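Local coordinates for protein MEM-A1 (Soil metagenome, PDB 6E0S) that probably hydrolyses beta-lactam antibiotics, as a zinc-dependent metallo-beta-lactamase of subclass B3, at residues D231-A236 with R265-R270. Numbering follows the deposited sequence.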
loop_
_atom_site.group_PDB
_atom_site.type_symbol
_atom_site.label_atom_id
_atom_site.label_comp_id
_atom_site.label_asym_id
_atom_site.label_seq_id
_atom_site.Cartn_x
_atom_site.Cartn_y
_atom_site.Cartn_z
ATOM N N ASP A 231 15.487 -2.921 -1.875
ATOM C CA ASP A 231 15.876 -3.980 -2.794
ATOM C C ASP A 231 14.717 -4.402 -3.687
ATOM O O ASP A 231 14.904 -4.593 -4.897
ATOM C CB ASP A 231 16.386 -5.190 -2.030
ATOM C CG ASP A 231 17.769 -4.967 -1.454
ATOM O OD1 ASP A 231 18.610 -4.388 -2.170
ATOM O OD2 ASP A 231 17.982 -5.319 -0.279
ATOM N N ILE A 232 13.523 -4.580 -3.118
ATOM C CA ILE A 232 12.359 -5.022 -3.878
ATOM C C ILE A 232 11.204 -4.080 -3.579
ATOM O O ILE A 232 10.768 -3.971 -2.426
ATOM C CB ILE A 232 11.966 -6.469 -3.541
ATOM C CG1 ILE A 232 13.110 -7.436 -3.922
ATOM C CG2 ILE A 232 10.625 -6.842 -4.230
ATOM C CD1 ILE A 232 12.879 -8.920 -3.488
ATOM N N LEU A 233 10.698 -3.422 -4.607
ATOM C CA LEU A 233 9.573 -2.506 -4.484
ATOM C C LEU A 233 8.283 -3.193 -4.908
ATOM O O LEU A 233 8.241 -3.830 -5.964
ATOM C CB LEU A 233 9.809 -1.266 -5.366
ATOM C CG LEU A 233 8.559 -0.437 -5.655
ATOM C CD1 LEU A 233 8.092 0.256 -4.385
ATOM C CD2 LEU A 233 8.805 0.617 -6.773
ATOM N N ILE A 234 7.226 -3.034 -4.109
ATOM C CA ILE A 234 5.863 -3.388 -4.511
ATOM C C ILE A 234 5.002 -2.171 -4.223
ATOM O O ILE A 234 4.858 -1.784 -3.070
ATOM C CB ILE A 234 5.334 -4.608 -3.755
ATOM C CG1 ILE A 234 6.224 -5.813 -4.032
ATOM C CG2 ILE A 234 3.877 -4.886 -4.168
ATOM C CD1 ILE A 234 5.970 -6.981 -3.075
ATOM N N SER A 235 4.463 -1.536 -5.258
ATOM C CA SER A 235 3.696 -0.320 -5.018
ATOM C C SER A 235 2.206 -0.651 -5.025
ATOM O O SER A 235 1.787 -1.656 -5.594
ATOM C CB SER A 235 4.005 0.745 -6.072
ATOM O OG SER A 235 3.835 0.187 -7.358
ATOM N N ALA A 236 1.417 0.200 -4.357
ATOM C CA ALA A 236 -0.007 -0.082 -4.170
ATOM C C ALA A 236 -0.729 -0.334 -5.488
ATOM O O ALA A 236 -1.606 -1.208 -5.571
ATOM C CB ALA A 236 -0.669 1.074 -3.420
ATOM N N ARG A 265 13.664 4.914 -6.000
ATOM C CA ARG A 265 14.027 6.243 -6.476
ATOM C C ARG A 265 13.339 6.550 -7.801
ATOM O O ARG A 265 12.858 7.670 -8.014
ATOM C CB ARG A 265 15.554 6.352 -6.589
ATOM C CG ARG A 265 16.057 7.662 -7.165
ATOM C CD ARG A 265 17.593 7.812 -6.990
ATOM N NE ARG A 265 18.136 6.937 -5.937
ATOM C CZ ARG A 265 18.244 7.263 -4.645
ATOM N NH1 ARG A 265 17.852 8.459 -4.207
ATOM N NH2 ARG A 265 18.750 6.384 -3.782
ATOM N N GLN A 266 13.235 5.559 -8.694
ATOM C CA GLN A 266 12.533 5.801 -9.958
ATOM C C GLN A 266 11.049 6.075 -9.733
ATOM O O GLN A 266 10.452 6.932 -10.407
ATOM C CB GLN A 266 12.727 4.610 -10.906
ATOM C CG GLN A 266 14.154 4.542 -11.451
ATOM C CD GLN A 266 14.519 3.191 -12.023
ATOM O OE1 GLN A 266 13.745 2.240 -11.949
ATOM N NE2 GLN A 266 15.726 3.089 -12.555
ATOM N N TYR A 267 10.437 5.313 -8.837
ATOM C CA TYR A 267 9.029 5.511 -8.489
ATOM C C TYR A 267 8.811 6.900 -7.898
ATOM O O TYR A 267 7.820 7.582 -8.205
ATOM C CB TYR A 267 8.640 4.423 -7.482
ATOM C CG TYR A 267 7.250 4.452 -6.928
ATOM C CD1 TYR A 267 7.001 4.970 -5.652
ATOM C CD2 TYR A 267 6.184 3.926 -7.654
ATOM C CE1 TYR A 267 5.734 4.959 -5.101
ATOM C CE2 TYR A 267 4.901 3.926 -7.121
ATOM C CZ TYR A 267 4.679 4.453 -5.853
ATOM O OH TYR A 267 3.408 4.437 -5.306
ATOM N N ALA A 268 9.724 7.329 -7.033
ATOM C CA ALA A 268 9.593 8.647 -6.432
ATOM C C ALA A 268 9.802 9.739 -7.466
ATOM O O ALA A 268 9.060 10.726 -7.477
ATOM C CB ALA A 268 10.563 8.807 -5.259
ATOM N N GLU A 269 10.765 9.557 -8.382
ATOM C CA GLU A 269 10.979 10.572 -9.411
ATOM C C GLU A 269 9.754 10.694 -10.305
ATOM O O GLU A 269 9.382 11.800 -10.712
ATOM C CB GLU A 269 12.208 10.238 -10.247
ATOM C CG GLU A 269 13.491 10.595 -9.558
ATOM C CD GLU A 269 14.704 10.366 -10.429
ATOM O OE1 GLU A 269 14.649 10.729 -11.633
ATOM O OE2 GLU A 269 15.699 9.807 -9.900
ATOM N N ARG A 270 9.110 9.566 -10.619
ATOM C CA ARG A 270 7.922 9.640 -11.459
ATOM C C ARG A 270 6.814 10.407 -10.748
ATOM O O ARG A 270 6.109 11.214 -11.361
ATOM C CB ARG A 270 7.477 8.233 -11.840
ATOM C CG ARG A 270 8.432 7.583 -12.828
ATOM C CD ARG A 270 7.864 6.278 -13.383
ATOM N NE ARG A 270 7.678 5.255 -12.348
ATOM C CZ ARG A 270 8.538 4.275 -12.064
ATOM N NH1 ARG A 270 9.692 4.181 -12.721
ATOM N NH2 ARG A 270 8.233 3.394 -11.110
#
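The phenol ring of Tyr-267 meets Ser-235 and Leu-233 obliquely. The guanidinium of Arg-270, the second flat group, has one face turned back on its own helix: Gln-266 O and Tyr-267 CA lie above that face, both displaced toward its rim. The setting is the alpha-beta/beta-alpha sandwich of the metallo-beta-lactamases, where the C-terminal helix 263-285 packs on strand 232-235, an outermost strand of the five-stranded sheet. Within 265-270, Tyr-267 is the residue that touches the strand. Its CG stands anti to the backbone N (chi1 177°), which sends the ring off the helix toward the sheet, and two strand residues receive different parts of it. Ser-235 meets the far end, with CB 3.5 Å from CE2 of Tyr-267 and 3.8 Å from its OH. Leu-233, whose side chain crosses that of Tyr-267 at about a right angle, meets the base: CD2 lies 3.9 Å from Tyr-267 CB and 4.1 Å from Tyr-267 CG. Between the segments the contact is thus van der Waals in kind, without a hydrogen bond, and all three touching residues are buried. The polar ends are satisfied nearby, Tyr-267 OH by Asp-193 O and Ser-235 OG by His-237 O, so the tyrosine ties the helix to the chain just beyond strand 185-192 as well as packing on the neighbouring strand. Val-225 of helix 214-226 also touches Tyr-267. The tyrosine side chain is about 9 Å from a bound zinc ion, too far to be a ligand. Ser-235 OG, on the same side chain as CB, passes 3.9 Å from Tyr-267 CE2.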